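Local coordinates for protein CsuC (Acinetobacter baumannii, PDB 6FJY) that acts as the periplasmic chaperone of archaic chaperone-usher Csu pili, binding pilus subunits such as the tip adhesin CsuE by donor-strand complementation before assembly, at residues A[139-152]-A[163-175]. Numbering follows the deposited sequence.
Sequences NAKNALAKPVLQWS and LYLKNNGQKFARL
The antiparallel hairpin of strands 149-154 and 162-167, in the second Ig-like domain of this PapD-like chaperone, continues here into the loops at its open end. Gln150 and Lys166 form a hydrogen-bonded pair, with Gln150 N to Lys166 O at 2.9 Å. Ser152 and Tyr164 form the next such pair. Past the strands, Asn168 N still reaches Val148 O at 2.8 Å.

Asn167 then ties the two segments together with its side chain. CG stands anti to the backbone N (chi1 -165°), which turns the amide toward segment 139-152. Asn167 OD1 takes Val148 N at 3.0 Å and, in an Asx turn, Gly169 N at 2.9 Å. The two donors come from opposite faces of the amide plane. ND2 gives to Lys171 O and to Val197 O, so the amide is held at both ends. Leu149 CD2 lies 3.5 Å from Asn167 CG. The other branch of Leu149, CD1, packs on Ala173 CB and meets the tip of Leu175. Pro147 CB sits 3.6 Å from Ala173 CB. Further out, Gln170 N bonds to Leu144 O at 2.7 Å.

Leu149, Trp151 and Leu165 all rest on Ile236 of strand 232-238, which pairs with strand 149-154. Strand 201-204 borders the hairpin beyond strand 162-167, and Val197 of strand 195-197 packs against Leu149 and Leu165.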
ATOM      1  N   ASN A 139     -17.586   3.028  10.355  1.00 89.04           N
ATOM      2  CA  ASN A 139     -17.719   4.471  10.235  1.00 81.90           C
ATOM      3  C   ASN A 139     -19.138   4.895   9.885  1.00 72.56           C
ATOM      4  O   ASN A 139     -19.480   6.069  10.057  1.00 66.74           O
ATOM      5  CB  ASN A 139     -16.715   4.990   9.214  1.00 76.42           C
ATOM      6  CG  ASN A 139     -15.296   4.787   9.675  1.00 76.45           C
ATOM      7  OD1 ASN A 139     -15.062   4.519  10.856  1.00 57.73           O
ATOM      8  ND2 ASN A 139     -14.338   4.941   8.764  1.00 77.74           N
ATOM      9  N   ALA A 140     -19.967   3.974   9.388  1.00 69.44           N
ATOM     10  CA  ALA A 140     -21.354   4.325   9.122  1.00 81.36           C
ATOM     11  C   ALA A 140     -22.106   4.639  10.410  1.00 81.09           C
ATOM     12  O   ALA A 140     -22.990   5.499  10.412  1.00 65.22           O
ATOM     13  CB  ALA A 140     -22.042   3.187   8.369  1.00 85.91           C
ATOM     14  N   LYS A 141     -21.727   3.997  11.513  1.00 83.15           N
ATOM     15  CA  LYS A 141     -22.334   4.191  12.823  1.00 67.66           C
ATOM     16  C   LYS A 141     -21.692   5.325  13.608  1.00 70.89           C
ATOM     17  O   LYS A 141     -22.016   5.514  14.786  1.00 61.70           O
ATOM     18  CB  LYS A 141     -22.244   2.895  13.630  1.00 67.32           C
ATOM     19  CG  LYS A 141     -22.811   1.677  12.925  1.00 81.03           C
ATOM     20  CD  LYS A 141     -22.519   0.414  13.719  1.00 92.78           C
ATOM     21  CE  LYS A 141     -23.144  -0.818  13.072  1.00104.29           C
ATOM     22  NZ  LYS A 141     -22.939  -2.056  13.892  1.00109.34           N
ATOM     23  N   ASN A 142     -20.790   6.074  12.982  1.00 75.17           N
ATOM     24  CA  ASN A 142     -20.044   7.146  13.629  1.00 72.97           C
ATOM     25  C   ASN A 142     -20.167   8.417  12.802  1.00 80.85           C
ATOM     26  O   ASN A 142     -19.698   8.465  11.659  1.00 82.90           O
ATOM     27  CB  ASN A 142     -18.575   6.750  13.775  1.00 67.07           C
ATOM     28  CG  ASN A 142     -17.819   7.664  14.680  1.00 60.47           C
ATOM     29  OD1 ASN A 142     -18.216   8.806  14.898  1.00 62.54           O
ATOM     30  ND2 ASN A 142     -16.688   7.180  15.197  1.00 74.55           N
ATOM     31  N   ALA A 143     -20.749   9.458  13.397  1.00 77.71           N
ATOM     32  CA  ALA A 143     -20.980  10.703  12.665  1.00 77.87           C
ATOM     33  C   ALA A 143     -19.678  11.431  12.355  1.00 73.97           C
ATOM     34  O   ALA A 143     -19.522  12.000  11.269  1.00 74.29           O
ATOM     35  CB  ALA A 143     -21.919  11.607  13.458  1.00 85.47           C
ATOM     36  N   LEU A 144     -18.747  11.452  13.301  1.00 72.23           N
ATOM     37  CA  LEU A 144     -17.521  12.230  13.181  1.00 69.76           C
ATOM     38  C   LEU A 144     -16.357  11.421  12.619  1.00 57.40           C
ATOM     39  O   LEU A 144     -15.204  11.836  12.769  1.00 49.11           O
ATOM     40  CB  LEU A 144     -17.133  12.820  14.538  1.00 77.04           C
ATOM     41  CG  LEU A 144     -17.898  13.980  15.178  1.00 83.22           C
ATOM     42  CD1 LEU A 144     -19.361  14.055  14.776  1.00 92.47           C
ATOM     43  CD2 LEU A 144     -17.783  13.851  16.682  1.00 76.38           C
ATOM     44  N   ALA A 145     -16.632  10.260  12.019  1.00 68.60           N
ATOM     45  CA  ALA A 145     -15.612   9.422  11.380  1.00 77.30           C
ATOM     46  C   ALA A 145     -15.317   9.933   9.964  1.00 74.01           C
ATOM     47  O   ALA A 145     -15.474   9.239   8.957  1.00 66.70           O
ATOM     48  CB  ALA A 145     -16.053   7.965  11.372  1.00 75.85           C
ATOM     49  N   LYS A 146     -14.909  11.197   9.916  1.00 67.68           N
ATOM     50  CA  LYS A 146     -14.610  11.920   8.689  1.00 59.73           C
ATOM     51  C   LYS A 146     -13.865  13.186   9.072  1.00 60.85           C
ATOM     52  O   LYS A 146     -13.796  13.530  10.257  1.00 63.71           O
ATOM     53  CB  LYS A 146     -15.892  12.265   7.919  1.00 54.32           C
ATOM     54  CG  LYS A 146     -16.852  13.133   8.743  1.00 78.22           C
ATOM     55  CD  LYS A 146     -18.171  13.370   8.026  1.00 84.44           C
ATOM     56  CE  LYS A 146     -17.993  14.170   6.751  1.00 86.63           C
ATOM     57  NZ  LYS A 146     -19.303  14.346   6.050  1.00 97.61           N
ATOM     58  N   PRO A 147     -13.222  13.851   8.121  1.00 60.05           N
ATOM     59  CA  PRO A 147     -12.657  15.171   8.420  1.00 49.42           C
ATOM     60  C   PRO A 147     -13.721  16.257   8.374  1.00 57.22           C
ATOM     61  O   PRO A 147     -14.601  16.247   7.514  1.00 49.52           O
ATOM     62  CB  PRO A 147     -11.604  15.366   7.323  1.00 48.56           C
ATOM     63  CG  PRO A 147     -12.069  14.510   6.192  1.00 55.38           C
ATOM     64  CD  PRO A 147     -12.725  13.310   6.844  1.00 53.76           C
ATOM     65  N   VAL A 148     -13.636  17.193   9.319  1.00 66.00           N
ATOM     66  CA  VAL A 148     -14.498  18.374   9.373  1.00 68.01           C
ATOM     67  C   VAL A 148     -13.578  19.583   9.428  1.00 59.49           C
ATOM     68  O   VAL A 148     -12.985  19.866  10.478  1.00 48.95           O
ATOM     69  CB  VAL A 148     -15.451  18.368  10.581  1.00 61.72           C
ATOM     70  CG1 VAL A 148     -16.302  19.616  10.574  1.00 55.56           C
ATOM     71  CG2 VAL A 148     -16.340  17.130  10.576  1.00 55.60           C
ATOM     72  N   LEU A 149     -13.461  20.300   8.317  1.00 58.31           N
ATOM     73  CA  LEU A 149     -12.369  21.247   8.148  1.00 71.74           C
ATOM     74  C   LEU A 149     -12.868  22.686   8.161  1.00 77.96           C
ATOM     75  O   LEU A 149     -13.877  23.018   7.531  1.00 72.14           O
ATOM     76  CB  LEU A 149     -11.589  20.974   6.854  1.00 57.85           C
ATOM     77  CG  LEU A 149     -10.982  19.578   6.719  1.00 58.03           C
ATOM     78  CD1 LEU A 149     -10.128  19.452   5.463  1.00 64.63           C
ATOM     79  CD2 LEU A 149     -10.159  19.237   7.945  1.00 61.31           C
ATOM     80  N   GLN A 150     -12.124  23.530   8.869  1.00 78.29           N
ATOM     81  CA  GLN A 150     -12.345  24.963   8.903  1.00 75.55           C
ATOM     82  C   GLN A 150     -11.021  25.660   8.642  1.00 61.74           C
ATOM     83  O   GLN A 150      -9.950  25.111   8.905  1.00 54.12           O
ATOM     84  CB  GLN A 150     -12.915  25.400  10.257  1.00 81.42           C
ATOM     85  CG  GLN A 150     -14.410  25.273  10.356  1.00 80.09           C
ATOM     86  CD  GLN A 150     -14.905  25.418  11.769  1.00 82.64           C
ATOM     87  OE1 GLN A 150     -14.235  26.005  12.617  1.00 77.63           O
ATOM     88  NE2 GLN A 150     -16.073  24.850  12.042  1.00 98.23           N
ATOM     89  N   TRP A 151     -11.106  26.856   8.079  1.00 66.07           N
ATOM     90  CA  TRP A 151      -9.937  27.653   7.762  1.00 71.49           C
ATOM     91  C   TRP A 151     -10.086  29.051   8.351  1.00 85.31           C
ATOM     92  O   TRP A 151     -11.166  29.467   8.773  1.00 69.40           O
ATOM     93  CB  TRP A 151      -9.690  27.735   6.249  1.00 69.94           C
ATOM     94  CG  TRP A 151     -10.682  28.568   5.497  1.00 77.20           C
ATOM     95  CD1 TRP A 151     -11.886  28.167   5.016  1.00 71.33           C
ATOM     96  CD2 TRP A 151     -10.534  29.939   5.115  1.00 81.23           C
ATOM     97  NE1 TRP A 151     -12.500  29.196   4.357  1.00 76.75           N
ATOM     98  CE2 TRP A 151     -11.695  30.301   4.409  1.00 84.07           C
ATOM     99  CE3 TRP A 151      -9.535  30.895   5.304  1.00 93.87           C
ATOM    100  CZ2 TRP A 151     -11.891  31.583   3.899  1.00 95.46           C
ATOM    101  CZ3 TRP A 151      -9.729  32.166   4.796  1.00 99.04           C
ATOM    102  CH2 TRP A 151     -10.897  32.498   4.102  1.00 99.35           C
ATOM    103  N   SER A 152      -8.959  29.753   8.394  1.00 99.36           N
ATOM    104  CA  SER A 152      -8.818  31.134   8.829  1.00 99.45           C
ATOM    105  C   SER A 152      -7.420  31.578   8.434  1.00 98.81           C
ATOM    106  O   SER A 152      -6.490  30.766   8.394  1.00 84.04           O
ATOM    107  CB  SER A 152      -9.035  31.301  10.340  1.00 95.06           C
ATOM    108  OG  SER A 152      -7.913  30.852  11.077  1.00 91.16           O
ATOM    109  N   LEU A 163      -2.037  30.328   6.260  1.00 87.07           N
ATOM    110  CA  LEU A 163      -3.359  29.724   6.226  1.00 72.28           C
ATOM    111  C   LEU A 163      -3.454  28.683   7.331  1.00 77.53           C
ATOM    112  O   LEU A 163      -2.594  27.805   7.437  1.00 68.22           O
ATOM    113  CB  LEU A 163      -3.640  29.070   4.872  1.00 73.54           C
ATOM    114  CG  LEU A 163      -4.954  28.276   4.789  1.00 72.36           C
ATOM    115  CD1 LEU A 163      -6.149  29.154   5.037  1.00 67.67           C
ATOM    116  CD2 LEU A 163      -5.086  27.540   3.464  1.00 86.44           C
ATOM    117  N   TYR A 164      -4.510  28.768   8.131  1.00 87.23           N
ATOM    118  CA  TYR A 164      -4.758  27.834   9.221  1.00 77.27           C
ATOM    119  C   TYR A 164      -5.897  26.906   8.814  1.00 72.89           C
ATOM    120  O   TYR A 164      -6.948  27.373   8.364  1.00 66.19           O
ATOM    121  CB  TYR A 164      -5.123  28.576  10.512  1.00 77.13           C
ATOM    122  CG  TYR A 164      -4.005  29.376  11.162  1.00 74.05           C
ATOM    123  CD1 TYR A 164      -3.519  30.541  10.577  1.00 91.45           C
ATOM    124  CD2 TYR A 164      -3.469  28.988  12.379  1.00 67.34           C
ATOM    125  CE1 TYR A 164      -2.508  31.280  11.178  1.00100.77           C
ATOM    126  CE2 TYR A 164      -2.467  29.718  12.985  1.00 77.21           C
ATOM    127  CZ  TYR A 164      -1.988  30.863  12.387  1.00 91.80           C
ATOM    128  OH  TYR A 164      -0.988  31.582  13.004  1.00 93.30           O
ATOM    129  N   LEU A 165      -5.691  25.601   8.979  1.00 61.17           N
ATOM    130  CA  LEU A 165      -6.713  24.597   8.722  1.00 65.68           C
ATOM    131  C   LEU A 165      -6.960  23.807   9.998  1.00 65.02           C
ATOM    132  O   LEU A 165      -6.014  23.327  10.628  1.00 50.96           O
ATOM    133  CB  LEU A 165      -6.293  23.658   7.592  1.00 67.61           C
ATOM    134  CG  LEU A 165      -6.837  23.934   6.188  1.00 71.90           C
ATOM    135  CD1 LEU A 165      -7.078  25.396   5.976  1.00 72.69           C
ATOM    136  CD2 LEU A 165      -5.870  23.396   5.135  1.00 62.89           C
ATOM    137  N   LYS A 166      -8.225  23.678  10.380  1.00 64.94           N
ATOM    138  CA  LYS A 166      -8.588  22.943  11.579  1.00 66.33           C
ATOM    139  C   LYS A 166      -9.456  21.753  11.199  1.00 52.49           C
ATOM    140  O   LYS A 166     -10.319  21.855  10.326  1.00 50.95           O
ATOM    141  CB  LYS A 166      -9.330  23.829  12.591  1.00 69.68           C
ATOM    142  CG  LYS A 166      -9.757  23.074  13.839  1.00 72.36           C
ATOM    143  CD  LYS A 166     -10.529  23.942  14.823  1.00 71.51           C
ATOM    144  CE  LYS A 166      -9.674  25.003  15.471  1.00 82.50           C
ATOM    145  NZ  LYS A 166     -10.538  25.921  16.277  1.00 92.93           N
ATOM    146  N   ASN A 167      -9.184  20.616  11.821  1.00 55.68           N
ATOM    147  CA  ASN A 167      -9.978  19.413  11.650  1.00 56.01           C
ATOM    148  C   ASN A 167     -10.670  19.111  12.975  1.00 52.78           C
ATOM    149  O   ASN A 167     -10.001  18.842  13.978  1.00 45.99           O
ATOM    150  CB  ASN A 167      -9.094  18.246  11.217  1.00 52.44           C
ATOM    151  CG  ASN A 167      -9.884  17.090  10.683  1.00 51.68           C
ATOM    152  OD1 ASN A 167     -11.089  16.993  10.902  1.00 46.55           O
ATOM    153  ND2 ASN A 167      -9.206  16.188   9.977  1.00 62.11           N
ATOM    154  N   ASN A 168     -12.000  19.155  12.971  1.00 53.54           N
ATOM    155  CA  ASN A 168     -12.816  18.808  14.132  1.00 51.69           C
ATOM    156  C   ASN A 168     -13.354  17.386  14.070  1.00 51.74           C
ATOM    157  O   ASN A 168     -14.099  16.978  14.966  1.00 50.95           O
ATOM    158  CB  ASN A 168     -13.952  19.808  14.282  1.00 63.71           C
ATOM    159  CG  ASN A 168     -13.441  21.213  14.448  1.00 76.09           C
ATOM    160  OD1 ASN A 168     -12.623  21.487  15.329  1.00 69.91           O
ATOM    161  ND2 ASN A 168     -13.892  22.114  13.583  1.00 80.54           N
ATOM    162  N   GLY A 169     -13.065  16.659  12.989  1.00 59.07           N
ATOM    163  CA  GLY A 169     -13.471  15.278  12.868  1.00 51.72           C
ATOM    164  C   GLY A 169     -12.477  14.316  13.495  1.00 49.00           C
ATOM    165  O   GLY A 169     -11.364  14.674  13.861  1.00 44.76           O
ATOM    166  N   GLN A 170     -12.906  13.059  13.601  1.00 61.39           N
ATOM    167  CA  GLN A 170     -12.106  11.995  14.186  1.00 60.62           C
ATOM    168  C   GLN A 170     -11.207  11.296  13.169  1.00 63.28           C
ATOM    169  O   GLN A 170     -10.498  10.354  13.542  1.00 57.85           O
ATOM    170  CB  GLN A 170     -13.018  10.958  14.854  1.00 58.95           C
ATOM    171  CG  GLN A 170     -13.962  11.495  15.943  1.00 63.89           C
ATOM    172  CD  GLN A 170     -13.284  11.696  17.302  1.00 73.29           C
ATOM    173  OE1 GLN A 170     -12.062  11.623  17.429  1.00 65.32           O
ATOM    174  NE2 GLN A 170     -14.093  11.910  18.329  1.00 83.15           N
ATOM    175  N   LYS A 171     -11.232  11.707  11.895  1.00 55.35           N
ATOM    176  CA  LYS A 171     -10.351  11.135  10.878  1.00 57.59           C
ATOM    177  C   LYS A 171      -9.598  12.252  10.162  1.00 49.39           C
ATOM    178  O   LYS A 171     -10.042  13.402  10.119  1.00 43.37           O
ATOM    179  CB  LYS A 171     -11.096  10.294   9.842  1.00 44.95           C
ATOM    180  CG  LYS A 171     -11.624   8.968  10.364  1.00 57.05           C
ATOM    181  CD  LYS A 171     -12.075   8.070   9.233  1.00 62.73           C
ATOM    182  CE  LYS A 171     -10.887   7.339   8.593  1.00 60.65           C
ATOM    183  NZ  LYS A 171     -10.076   8.231   7.734  1.00 63.73           N
ATOM    184  N   PHE A 172      -8.424  11.903   9.643  1.00 60.07           N
ATOM    185  CA  PHE A 172      -7.559  12.850   8.951  1.00 46.43           C
ATOM    186  C   PHE A 172      -8.107  13.213   7.571  1.00 49.89           C
ATOM    187  O   PHE A 172      -8.906  12.492   6.970  1.00 43.89           O
ATOM    188  CB  PHE A 172      -6.148  12.281   8.786  1.00 55.93           C
ATOM    189  CG  PHE A 172      -6.062  11.125   7.814  1.00 54.84           C
ATOM    190  CD1 PHE A 172      -6.391   9.835   8.216  1.00 54.68           C
ATOM    191  CD2 PHE A 172      -5.676  11.330   6.498  1.00 55.17           C
ATOM    192  CE1 PHE A 172      -6.314   8.763   7.327  1.00 60.37           C
ATOM    193  CE2 PHE A 172      -5.599  10.261   5.596  1.00 56.86           C
ATOM    194  CZ  PHE A 172      -5.923   8.974   6.012  1.00 45.20           C
ATOM    195  N   ALA A 173      -7.624  14.343   7.066  1.00 51.47           N
ATOM    196  CA  ALA A 173      -7.841  14.776   5.698  1.00 46.67           C
ATOM    197  C   ALA A 173      -6.487  14.856   5.005  1.00 52.42           C
ATOM    198  O   ALA A 173      -5.529  15.387   5.575  1.00 44.17           O
ATOM    199  CB  ALA A 173      -8.542  16.136   5.645  1.00 54.54           C
ATOM    200  N   ARG A 174      -6.395  14.277   3.807  1.00 53.49           N
ATOM    201  CA  ARG A 174      -5.223  14.425   2.943  1.00 56.77           C
ATOM    202  C   ARG A 174      -5.665  15.308   1.777  1.00 60.99           C
ATOM    203  O   ARG A 174      -6.347  14.848   0.856  1.00 49.11           O
ATOM    204  CB  ARG A 174      -4.666  13.073   2.484  1.00 52.66           C
ATOM    205  CG  ARG A 174      -3.349  13.190   1.706  1.00 66.58           C
ATOM    206  CD  ARG A 174      -2.661  11.846   1.363  1.00 74.08           C
ATOM    207  NE  ARG A 174      -3.604  10.745   1.235  1.00 83.78           N
ATOM    208  CZ  ARG A 174      -3.632   9.677   2.026  1.00 68.21           C
ATOM    209  NH1 ARG A 174      -2.763   9.545   3.014  1.00 59.50           N
ATOM    210  NH2 ARG A 174      -4.547   8.741   1.837  1.00 71.88           N
ATOM    211  N   LEU A 175      -5.302  16.584   1.846  1.00 61.46           N
ATOM    212  CA  LEU A 175      -5.739  17.580   0.885  1.00 63.57           C
ATOM    213  C   LEU A 175      -4.686  17.764  -0.196  1.00 66.67           C
ATOM    214  O   LEU A 175      -3.484  17.783   0.090  1.00 58.68           O
ATOM    215  CB  LEU A 175      -6.003  18.912   1.576  1.00 68.28           C
ATOM    216  CG  LEU A 175      -7.036  18.917   2.699  1.00 67.32           C
ATOM    217  CD1 LEU A 175      -7.126  20.312   3.271  1.00 64.43           C
ATOM    218  CD2 LEU A 175      -8.398  18.432   2.211  1.00 71.90           C
TER